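Local coordinates for protein HTPA Reductase (Selaginella moellendorffii, PDB 5U5N) that probably catalyses the NAD(P)H-dependent reduction of 4-hydroxy-tetrahydrodipicolinate to tetrahydrodipicolinate in the diaminopimelate pathway of lysine biosynthesis, at residues I124-A135 with Y267-G275; S170-L180 with A216-S224. All coordinates share one frame; numbering follows the deposited sequence.

Contact 1: I124-A135 with Y267-G275; sequences IIAPQMGKQVVA and YNMIDVLEG. With NAD (nicotinamide-adenine-dinucleotide), chain C.
M269 meets M129 and K131 because its chain leaves with CG anti to the backbone N (chi1 -175°) and then bends twice, carrying SD to K131 CB and CE to M129 SD. M129, itself bent beyond CG, crosses it at about a right angle, its SD lying 3.5 Å from M269 CE. The setting is the edge of the Rossmann-type parallel sheet, where strand 266-267 pairs with strand 123-125 and the chain's last helix, 269-274, then packs across the start of helix 131-146 at 91°. Between the two segments I125 N donates to Y267 O at 3.3 Å, and Y267 pairs further with S123, while I124 CD1 reaches V272 CG2 on the helix. M269 is met mostly by carbon and sulfur: A126 CB at its CB, V134 CG2 at its CG, and K131 CB 3.4 Å from its SD. Shortening this side chain to an alanine would probably leave a gap between M129, K131 and V134, with the M129 thioether missing its methyl partner. M129 also faces the dinucleotide: its CG lies against NAD N7N, and its backbone N donates to NAD O7N of the carboxamide at 3.1 Å. Farther along, L273 packs both methyls against K131 and A135, and V134 CG1 presses on I270 CD1 in a tight 3.5 Å contact. K131 stretches past L273 to a salt bridge with D249. At the other end of the short helix, N268 and D271 form a capping box: D271 N donates to N268 OD1 at 3.1 Å, and N268 N returns a bond to D271 OD2.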
loop_
_atom_site.group_PDB
_atom_site.type_symbol
_atom_site.label_atom_id
_atom_site.label_comp_id
_atom_site.label_asym_id
_atom_site.label_seq_id
_atom_site.Cartn_x
_atom_site.Cartn_y
_atom_site.Cartn_z
ATOM N N ILE A 124 -21.140 6.204 -13.796
ATOM C CA ILE A 124 -20.049 5.469 -13.204
ATOM C C ILE A 124 -20.317 4.026 -13.569
ATOM O O ILE A 124 -21.335 3.449 -13.188
ATOM C CB ILE A 124 -19.995 5.654 -11.672
ATOM C CG1 ILE A 124 -19.562 7.080 -11.327
ATOM C CG2 ILE A 124 -19.011 4.667 -11.056
ATOM C CD1 ILE A 124 -20.023 7.508 -9.959
ATOM N N ILE A 125 -19.394 3.439 -14.309
ATOM C CA ILE A 125 -19.456 2.041 -14.656
ATOM C C ILE A 125 -18.260 1.409 -13.980
ATOM O O ILE A 125 -17.103 1.658 -14.357
ATOM C CB ILE A 125 -19.434 1.842 -16.193
ATOM C CG1 ILE A 125 -20.751 2.397 -16.766
ATOM C CG2 ILE A 125 -19.270 0.367 -16.553
ATOM C CD1 ILE A 125 -20.766 2.606 -18.257
ATOM N N ALA A 126 -18.536 0.615 -12.958
ATOM C CA ALA A 126 -17.462 -0.014 -12.224
ATOM C C ALA A 126 -17.893 -1.404 -11.776
ATOM O O ALA A 126 -18.822 -1.539 -10.940
ATOM C CB ALA A 126 -17.090 0.848 -11.030
ATOM N N PRO A 127 -17.247 -2.440 -12.325
ATOM C CA PRO A 127 -17.562 -3.799 -11.916
ATOM C C PRO A 127 -16.981 -4.236 -10.553
ATOM O O PRO A 127 -17.300 -5.339 -10.098
ATOM C CB PRO A 127 -16.986 -4.631 -13.066
ATOM C CG PRO A 127 -15.819 -3.838 -13.538
ATOM C CD PRO A 127 -16.164 -2.405 -13.323
ATOM N N GLN A 128 -16.138 -3.413 -9.933
ATOM C CA GLN A 128 -15.743 -3.592 -8.509
ATOM C C GLN A 128 -16.001 -2.268 -7.765
ATOM O O GLN A 128 -15.327 -1.284 -8.013
ATOM C CB GLN A 128 -14.278 -4.047 -8.426
ATOM C CG GLN A 128 -13.570 -3.931 -7.083
ATOM C CD GLN A 128 -14.081 -4.848 -6.020
ATOM O OE1 GLN A 128 -14.992 -4.513 -5.271
ATOM N NE2 GLN A 128 -13.456 -5.998 -5.908
ATOM N N MET A 129 -16.983 -2.273 -6.873
ATOM C CA MET A 129 -17.444 -1.086 -6.150
ATOM C C MET A 129 -16.984 -1.073 -4.704
ATOM O O MET A 129 -17.265 -0.100 -3.986
ATOM C CB MET A 129 -18.984 -0.974 -6.200
ATOM C CG MET A 129 -19.497 -0.816 -7.611
ATOM S SD MET A 129 -19.317 0.865 -8.232
ATOM C CE MET A 129 -20.756 1.593 -7.471
ATOM N N GLY A 130 -16.311 -2.135 -4.262
ATOM C CA GLY A 130 -15.656 -2.106 -2.963
ATOM C C GLY A 130 -14.465 -1.174 -3.030
ATOM O O GLY A 130 -13.322 -1.655 -3.259
ATOM N N LYS A 131 -14.732 0.124 -2.804
ATOM C CA LYS A 131 -13.747 1.161 -3.119
ATOM C C LYS A 131 -12.436 1.038 -2.353
ATOM O O LYS A 131 -11.408 1.422 -2.879
ATOM C CB LYS A 131 -14.298 2.589 -2.986
ATOM C CG LYS A 131 -14.284 3.177 -1.599
ATOM C CD LYS A 131 -14.717 4.625 -1.627
ATOM C CE LYS A 131 -14.380 5.258 -0.278
ATOM N NZ LYS A 131 -14.802 6.668 -0.223
ATOM N N GLN A 132 -12.472 0.513 -1.135
ATOM C CA GLN A 132 -11.225 0.384 -0.347
ATOM C C GLN A 132 -10.332 -0.685 -0.950
ATOM O O GLN A 132 -9.084 -0.563 -0.917
ATOM C CB GLN A 132 -11.522 0.085 1.127
ATOM C CG GLN A 132 -12.118 1.273 1.883
ATOM C CD GLN A 132 -13.596 1.540 1.554
ATOM O OE1 GLN A 132 -14.266 0.693 0.937
ATOM N NE2 GLN A 132 -14.104 2.711 1.979
ATOM N N VAL A 133 -10.952 -1.742 -1.463
ATOM C CA VAL A 133 -10.217 -2.771 -2.196
ATOM C C VAL A 133 -9.653 -2.180 -3.504
ATOM O O VAL A 133 -8.466 -2.430 -3.836
ATOM C CB VAL A 133 -11.049 -4.057 -2.419
ATOM C CG1 VAL A 133 -10.296 -5.033 -3.309
ATOM C CG2 VAL A 133 -11.342 -4.744 -1.086
ATOM N N VAL A 134 -10.440 -1.357 -4.203
ATOM C CA VAL A 134 -9.958 -0.709 -5.425
ATOM C C VAL A 134 -8.718 0.179 -5.127
ATOM O O VAL A 134 -7.764 0.204 -5.930
ATOM C CB VAL A 134 -11.045 0.148 -6.109
ATOM C CG1 VAL A 134 -10.471 0.989 -7.247
ATOM C CG2 VAL A 134 -12.173 -0.737 -6.619
ATOM N N ALA A 135 -8.760 0.921 -4.016
ATOM C CA ALA A 135 -7.647 1.818 -3.651
ATOM C C ALA A 135 -6.349 1.069 -3.392
ATOM O O ALA A 135 -5.261 1.558 -3.792
ATOM C CB ALA A 135 -8.002 2.669 -2.428
ATOM N N TYR A 267 -17.150 8.093 -15.611
ATOM C CA TYR A 267 -16.217 7.967 -14.519
ATOM C C TYR A 267 -16.185 6.512 -14.127
ATOM O O TYR A 267 -17.064 5.749 -14.522
ATOM C CB TYR A 267 -16.653 8.821 -13.329
ATOM C CG TYR A 267 -16.700 10.313 -13.618
ATOM C CD1 TYR A 267 -17.820 10.905 -14.188
ATOM C CD2 TYR A 267 -15.593 11.136 -13.323
ATOM C CE1 TYR A 267 -17.854 12.268 -14.446
ATOM C CE2 TYR A 267 -15.605 12.489 -13.567
ATOM C CZ TYR A 267 -16.725 13.064 -14.131
ATOM O OH TYR A 267 -16.685 14.423 -14.363
ATOM N N ASN A 268 -15.135 6.134 -13.405
ATOM C CA ASN A 268 -15.015 4.832 -12.780
ATOM C C ASN A 268 -14.723 4.987 -11.262
ATOM O O ASN A 268 -14.760 6.080 -10.739
ATOM C CB ASN A 268 -13.963 4.017 -13.529
ATOM C CG ASN A 268 -12.517 4.584 -13.374
ATOM O OD1 ASN A 268 -12.253 5.446 -12.563
ATOM N ND2 ASN A 268 -11.607 4.094 -14.174
ATOM N N MET A 269 -14.510 3.900 -10.554
ATOM C CA MET A 269 -14.324 3.963 -9.122
ATOM C C MET A 269 -12.987 4.611 -8.689
ATOM O O MET A 269 -12.891 5.155 -7.585
ATOM C CB MET A 269 -14.498 2.565 -8.531
ATOM C CG MET A 269 -14.447 2.462 -7.012
ATOM S SD MET A 269 -15.566 3.521 -6.021
ATOM C CE MET A 269 -17.100 3.258 -6.878
ATOM N N ILE A 270 -11.971 4.572 -9.556
ATOM C CA ILE A 270 -10.699 5.306 -9.294
ATOM C C ILE A 270 -10.999 6.807 -9.217
ATOM O O ILE A 270 -10.525 7.500 -8.320
ATOM C CB ILE A 270 -9.647 5.117 -10.425
ATOM C CG1 ILE A 270 -9.273 3.648 -10.616
ATOM C CG2 ILE A 270 -8.397 5.988 -10.203
ATOM C CD1 ILE A 270 -8.620 2.978 -9.452
ATOM N N ASP A 271 -11.788 7.301 -10.177
ATOM C CA ASP A 271 -12.193 8.720 -10.188
ATOM C C ASP A 271 -12.906 9.111 -8.898
ATOM O O ASP A 271 -12.676 10.172 -8.413
ATOM C CB ASP A 271 -13.114 9.022 -11.388
ATOM C CG ASP A 271 -12.435 8.770 -12.733
ATOM O OD1 ASP A 271 -11.236 9.092 -12.875
ATOM O OD2 ASP A 271 -13.095 8.246 -13.639
ATOM N N VAL A 272 -13.777 8.237 -8.386
ATOM C CA VAL A 272 -14.504 8.451 -7.127
ATOM C C VAL A 272 -13.492 8.550 -5.968
ATOM O O VAL A 272 -13.590 9.437 -5.153
ATOM C CB VAL A 272 -15.548 7.337 -6.830
ATOM C CG1 VAL A 272 -16.236 7.519 -5.477
ATOM C CG2 VAL A 272 -16.601 7.241 -7.926
ATOM N N LEU A 273 -12.531 7.639 -5.915
ATOM C CA LEU A 273 -11.499 7.666 -4.849
ATOM C C LEU A 273 -10.710 8.990 -4.872
ATOM O O LEU A 273 -10.495 9.609 -3.849
ATOM C CB LEU A 273 -10.574 6.459 -4.979
ATOM C CG LEU A 273 -11.203 5.137 -4.542
ATOM C CD1 LEU A 273 -10.448 3.936 -5.089
ATOM C CD2 LEU A 273 -11.317 5.025 -3.026
ATOM N N GLU A 274 -10.330 9.415 -6.070
ATOM C CA GLU A 274 -9.613 10.674 -6.281
ATOM C C GLU A 274 -10.402 11.900 -5.823
ATOM O O GLU A 274 -9.820 12.864 -5.380
ATOM C CB GLU A 274 -9.199 10.841 -7.748
ATOM C CG GLU A 274 -8.029 9.977 -8.195
ATOM C CD GLU A 274 -7.928 9.844 -9.711
ATOM O OE1 GLU A 274 -8.978 9.976 -10.399
ATOM O OE2 GLU A 274 -6.833 9.560 -10.233
ATOM N N GLY A 275 -11.740 11.858 -5.926
ATOM C CA GLY A 275 -12.587 12.937 -5.403
ATOM C C GLY A 275 -12.701 13.106 -3.878
ATOM O O GLY A 275 -13.328 14.050 -3.416
HETATM P PA NAD C . -29.890 -11.047 -7.505
HETATM O O1A NAD C . -30.117 -12.250 -8.403
HETATM O O2A NAD C . -30.044 -11.142 -6.001
HETATM O O5B NAD C . -30.810 -9.833 -7.971
HETATM C C5B NAD C . -30.758 -9.284 -9.274
HETATM C C4B NAD C . -32.149 -8.723 -9.543
HETATM O O4B NAD C . -32.205 -8.041 -10.794
HETATM C C3B NAD C . -33.235 -9.799 -9.566
HETATM O O3B NAD C . -34.052 -9.672 -8.388
HETATM C C2B NAD C . -33.975 -9.585 -10.896
HETATM O O2B NAD C . -35.400 -9.794 -10.775
HETATM C C1B NAD C . -33.539 -8.162 -11.298
HETATM N N9A NAD C . -33.567 -7.792 -12.740
HETATM C C8A NAD C . -33.252 -8.573 -13.794
HETATM N N7A NAD C . -33.390 -7.889 -14.953
HETATM C C5A NAD C . -33.789 -6.640 -14.652
HETATM C C6A NAD C . -34.133 -5.417 -15.409
HETATM N N6A NAD C . -34.058 -5.392 -16.757
HETATM N N1A NAD C . -34.511 -4.316 -14.723
HETATM C C2A NAD C . -34.602 -4.313 -13.375
HETATM N N3A NAD C . -34.313 -5.403 -12.623
HETATM C C4A NAD C . -33.903 -6.574 -13.192
HETATM O O3 NAD C . -28.435 -10.461 -7.899
HETATM P PN NAD C . -27.430 -9.748 -6.843
HETATM O O1N NAD C . -26.983 -10.845 -5.904
HETATM O O2N NAD C . -28.085 -8.497 -6.288
HETATM O O5D NAD C . -26.279 -9.270 -7.869
HETATM C C5D NAD C . -26.617 -8.377 -8.925
HETATM C C4D NAD C . -25.448 -8.091 -9.858
HETATM O O4D NAD C . -24.499 -7.260 -9.180
HETATM C C3D NAD C . -24.694 -9.344 -10.325
HETATM O O3D NAD C . -24.345 -9.257 -11.719
HETATM C C2D NAD C . -23.444 -9.354 -9.467
HETATM O O2D NAD C . -22.310 -9.938 -10.110
HETATM C C1D NAD C . -23.200 -7.866 -9.256
HETATM N N1N NAD C . -22.344 -7.511 -8.105
HETATM C C2N NAD C . -21.418 -6.560 -8.330
HETATM C C3N NAD C . -20.553 -6.118 -7.333
HETATM C C7N NAD C . -19.512 -5.055 -7.632
HETATM O O7N NAD C . -18.495 -5.032 -6.957
HETATM N N7N NAD C . -19.671 -4.155 -8.617
HETATM C C4N NAD C . -20.667 -6.699 -6.070
HETATM C C5N NAD C . -21.625 -7.685 -5.841
HETATM C C6N NAD C . -22.462 -8.079 -6.883
HETATM O O HOH W 1 -13.819 8.285 -2.026
#

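Contact 2: S170-L180 with A216-S224; sequences SGTALAVISSL and AFHTYKIIS
Polar contact between S170 and H218 opens the helix-to-sheet interface, and it shows how a helix cap can double as a tie to a neighbouring strand. The setting is a helix laid along the mixed sheet in the C-terminal part of this DapB-family reductase. S170 OG lies 2.8 Å from H218 NE2, at the edge of the imidazole and near its plane, in a hydrogen bond whose donor may be either residue. S170 is the N-cap of helix 171-182, and the same OG accepts from A173 N at 3.0 Å in a nearly straight bond (166°). Its position between the backbone N and the carbonyl carbon (chi1 84°) lets it serve both partners. Two bonds thus grip one hydroxyl, joining the first turn of the helix to the imidazole edge.

Aromatic contact centres on Y220. V176 CG1 sits over one face of the phenol ring, 3.8 Å from its centroid and offset toward the rim, a CH-pi contact, while V176 CG2 leans toward the hydroxyl. Y220 OH passes close to A173 CA and bonds to H235 on the adjoining strand, which holds the outer end of the ring.

Apolar contact completes the row: L180 spreads its two methyls, CD1 to Y220 CD2 at 4.0 Å and CD2 to I222 CD1 at 3.7 Å. H218, Y220 and I222 are alternate residues, all directed at the helix, which runs nearly parallel to the strand at 18°.

Strand 215-223 lies between strands 155-162 and 229-238 in the mixed sheet, and H218 stacks on H235 of the latter. Beside them, helix 131-146 receives T172 and V176 on V137.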
loop_
_atom_site.group_PDB
_atom_site.type_symbol
_atom_site.label_atom_id
_atom_site.label_comp_id
_atom_site.label_asym_id
_atom_site.label_seq_id
_atom_site.Cartn_x
_atom_site.Cartn_y
_atom_site.Cartn_z
ATOM N N SER A 170 -9.533 -14.693 -8.128
ATOM C CA SER A 170 -10.324 -13.449 -8.197
ATOM C C SER A 170 -9.634 -12.393 -9.047
ATOM O O SER A 170 -8.383 -12.313 -9.050
ATOM C CB SER A 170 -10.623 -12.884 -6.783
ATOM O OG SER A 170 -9.564 -12.089 -6.268
ATOM N N GLY A 171 -10.406 -11.622 -9.802
ATOM C CA GLY A 171 -9.847 -10.553 -10.642
ATOM C C GLY A 171 -8.961 -9.564 -9.869
ATOM O O GLY A 171 -8.000 -9.013 -10.419
ATOM N N THR A 172 -9.328 -9.347 -8.603
ATOM C CA THR A 172 -8.561 -8.535 -7.673
ATOM C C THR A 172 -7.189 -9.194 -7.387
ATOM O O THR A 172 -6.177 -8.539 -7.502
ATOM C CB THR A 172 -9.357 -8.309 -6.361
ATOM O OG1 THR A 172 -10.554 -7.584 -6.636
ATOM C CG2 THR A 172 -8.551 -7.544 -5.367
ATOM N N ALA A 173 -7.173 -10.478 -7.035
ATOM C CA ALA A 173 -5.932 -11.228 -6.831
ATOM C C ALA A 173 -5.048 -11.190 -8.059
ATOM O O ALA A 173 -3.848 -10.912 -7.949
ATOM C CB ALA A 173 -6.195 -12.673 -6.411
ATOM N N LEU A 174 -5.629 -11.383 -9.234
ATOM C CA LEU A 174 -4.837 -11.376 -10.460
ATOM C C LEU A 174 -4.219 -10.031 -10.727
ATOM O O LEU A 174 -3.104 -9.963 -11.228
ATOM C CB LEU A 174 -5.678 -11.759 -11.685
ATOM C CG LEU A 174 -6.242 -13.172 -11.778
ATOM C CD1 LEU A 174 -7.060 -13.264 -13.051
ATOM C CD2 LEU A 174 -5.102 -14.179 -11.765
ATOM N N ALA A 175 -4.966 -8.967 -10.464
ATOM C CA ALA A 175 -4.441 -7.624 -10.691
ATOM C C ALA A 175 -3.296 -7.308 -9.698
ATOM O O ALA A 175 -2.291 -6.693 -10.065
ATOM C CB ALA A 175 -5.544 -6.587 -10.587
ATOM N N VAL A 176 -3.433 -7.754 -8.463
ATOM C CA VAL A 176 -2.374 -7.531 -7.473
ATOM C C VAL A 176 -1.130 -8.368 -7.847
ATOM O O VAL A 176 -0.016 -7.829 -7.862
ATOM C CB VAL A 176 -2.863 -7.788 -6.029
ATOM C CG1 VAL A 176 -1.694 -7.756 -5.030
ATOM C CG2 VAL A 176 -3.921 -6.766 -5.641
ATOM N N ILE A 177 -1.320 -9.642 -8.197
ATOM C CA ILE A 177 -0.219 -10.508 -8.668
ATOM C C ILE A 177 0.500 -9.868 -9.841
ATOM O O ILE A 177 1.718 -9.830 -9.878
ATOM C CB ILE A 177 -0.706 -11.908 -9.028
ATOM C CG1 ILE A 177 -1.083 -12.667 -7.761
ATOM C CG2 ILE A 177 0.365 -12.688 -9.760
ATOM C CD1 ILE A 177 -2.193 -13.671 -7.963
ATOM N N SER A 178 -0.254 -9.319 -10.779
ATOM C CA SER A 178 0.369 -8.605 -11.881
ATOM C C SER A 178 1.315 -7.448 -11.447
ATOM O O SER A 178 2.327 -7.163 -12.093
ATOM C CB SER A 178 -0.699 -8.072 -12.811
ATOM O OG SER A 178 -0.160 -6.996 -13.542
ATOM N N SER A 179 0.929 -6.726 -10.412
ATOM C CA SER A 179 1.778 -5.674 -9.851
ATOM C C SER A 179 2.983 -6.310 -9.178
ATOM O O SER A 179 4.090 -5.854 -9.379
ATOM C CB SER A 179 0.999 -4.778 -8.872
ATOM O OG SER A 179 0.087 -4.018 -9.633
ATOM N N LEU A 180 2.760 -7.373 -8.428
ATOM C CA LEU A 180 3.814 -8.082 -7.722
ATOM C C LEU A 180 4.899 -8.636 -8.656
ATOM O O LEU A 180 6.079 -8.671 -8.271
ATOM C CB LEU A 180 3.237 -9.169 -6.828
ATOM C CG LEU A 180 2.464 -8.625 -5.608
ATOM C CD1 LEU A 180 1.634 -9.718 -4.922
ATOM C CD2 LEU A 180 3.431 -7.954 -4.602
ATOM N N ALA A 216 -14.821 -12.612 0.567
ATOM C CA ALA A 216 -13.636 -12.528 -0.286
ATOM C C ALA A 216 -12.398 -12.131 0.538
ATOM O O ALA A 216 -12.154 -10.938 0.836
ATOM C CB ALA A 216 -13.864 -11.578 -1.442
ATOM N N PHE A 217 -11.660 -13.158 0.957
ATOM C CA PHE A 217 -10.487 -13.014 1.814
ATOM C C PHE A 217 -9.285 -13.306 0.953
ATOM O O PHE A 217 -9.236 -14.360 0.284
ATOM C CB PHE A 217 -10.537 -14.005 2.980
ATOM C CG PHE A 217 -11.423 -13.570 4.154
ATOM C CD1 PHE A 217 -12.678 -12.945 3.955
ATOM C CD2 PHE A 217 -11.042 -13.861 5.466
ATOM C CE1 PHE A 217 -13.477 -12.589 5.034
ATOM C CE2 PHE A 217 -11.837 -13.503 6.535
ATOM C CZ PHE A 217 -13.055 -12.867 6.321
ATOM N N HIS A 218 -8.333 -12.370 0.941
ATOM C CA HIS A 218 -7.057 -12.504 0.250
ATOM C C HIS A 218 -5.868 -12.269 1.226
ATOM O O HIS A 218 -5.939 -11.400 2.089
ATOM C CB HIS A 218 -6.954 -11.453 -0.847
ATOM C CG HIS A 218 -8.094 -11.456 -1.817
ATOM N ND1 HIS A 218 -9.315 -10.906 -1.519
ATOM C CD2 HIS A 218 -8.190 -11.937 -3.078
ATOM C CE1 HIS A 218 -10.122 -11.058 -2.556
ATOM N NE2 HIS A 218 -9.462 -11.683 -3.516
ATOM N N THR A 219 -4.813 -13.058 1.050
ATOM C CA THR A 219 -3.561 -12.974 1.796
ATOM C C THR A 219 -2.406 -13.090 0.800
ATOM O O THR A 219 -2.338 -14.068 0.033
ATOM C CB THR A 219 -3.427 -14.130 2.806
ATOM O OG1 THR A 219 -4.489 -14.069 3.761
ATOM C CG2 THR A 219 -2.094 -14.047 3.572
ATOM N N TYR A 220 -1.507 -12.109 0.810
ATOM C CA TYR A 220 -0.303 -12.091 -0.000
ATOM C C TYR A 220 0.902 -12.092 0.960
ATOM O O TYR A 220 0.996 -11.208 1.843
ATOM C CB TYR A 220 -0.257 -10.839 -0.877
ATOM C CG TYR A 220 -1.535 -10.535 -1.626
ATOM C CD1 TYR A 220 -2.589 -9.866 -1.020
ATOM C CD2 TYR A 220 -1.694 -10.928 -2.960
ATOM C CE1 TYR A 220 -3.769 -9.601 -1.716
ATOM C CE2 TYR A 220 -2.879 -10.668 -3.659
ATOM C CZ TYR A 220 -3.895 -10.005 -3.027
ATOM O OH TYR A 220 -5.045 -9.749 -3.705
ATOM N N LYS A 221 1.779 -13.087 0.833
ATOM C CA LYS A 221 2.986 -13.138 1.656
ATOM C C LYS A 221 4.222 -13.070 0.783
ATOM O O LYS A 221 4.331 -13.792 -0.200
ATOM C CB LYS A 221 3.065 -14.404 2.472
ATOM C CG LYS A 221 1.764 -14.832 3.080
ATOM C CD LYS A 221 2.019 -16.025 3.984
ATOM C CE LYS A 221 0.731 -16.636 4.531
ATOM N NZ LYS A 221 1.013 -17.155 5.922
ATOM N N ILE A 222 5.157 -12.217 1.183
ATOM C CA ILE A 222 6.362 -11.938 0.426
ATOM C C ILE A 222 7.556 -12.098 1.380
ATOM O O ILE A 222 7.648 -11.373 2.388
ATOM C CB ILE A 222 6.341 -10.515 -0.170
ATOM C CG1 ILE A 222 4.976 -10.144 -0.763
ATOM C CG2 ILE A 222 7.374 -10.393 -1.268
ATOM C CD1 ILE A 222 4.895 -8.714 -1.278
ATOM N N ILE A 223 8.453 -13.042 1.063
ATOM C CA ILE A 223 9.528 -13.446 1.954
ATOM C C ILE A 223 10.893 -13.337 1.249
ATOM O O ILE A 223 11.037 -13.755 0.109
ATOM C CB ILE A 223 9.323 -14.899 2.437
ATOM C CG1 ILE A 223 7.977 -15.065 3.128
ATOM C CG2 ILE A 223 10.436 -15.316 3.416
ATOM C CD1 ILE A 223 7.479 -16.505 3.106
ATOM N N SER A 224 11.885 -12.779 1.950
ATOM C CA SER A 224 13.238 -12.610 1.385
ATOM C C SER A 224 13.951 -13.952 1.157
ATOM O O SER A 224 13.604 -14.933 1.811
ATOM C CB SER A 224 14.099 -11.769 2.319
ATOM O OG SER A 224 14.198 -12.421 3.577
#

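Contacts 1 and 2 have centres 19 Å apart and illustrate a two-part architecture. Contact 1 brings edge strand 266-267 and helix 269-274 back against strand 123-125 and the start of helix 131-146; contact 2 lies in the mixed-sheet region. Along the chain, segment 124-135 comes first, both segments of contact 2 follow, and 267-275 comes last, so the whole helix-sheet unit lies in sequence between the two halves of contact 1. Helix 131-146 links the two, V133 CG1 packing on T172 CG2 at 3.7 Å. A weak hydrogen bond of Q128 NE2 with T172 OG1 sets the N-terminal turn of helix 171-182 beside the loop whose M129 N meets the NAD carboxamide.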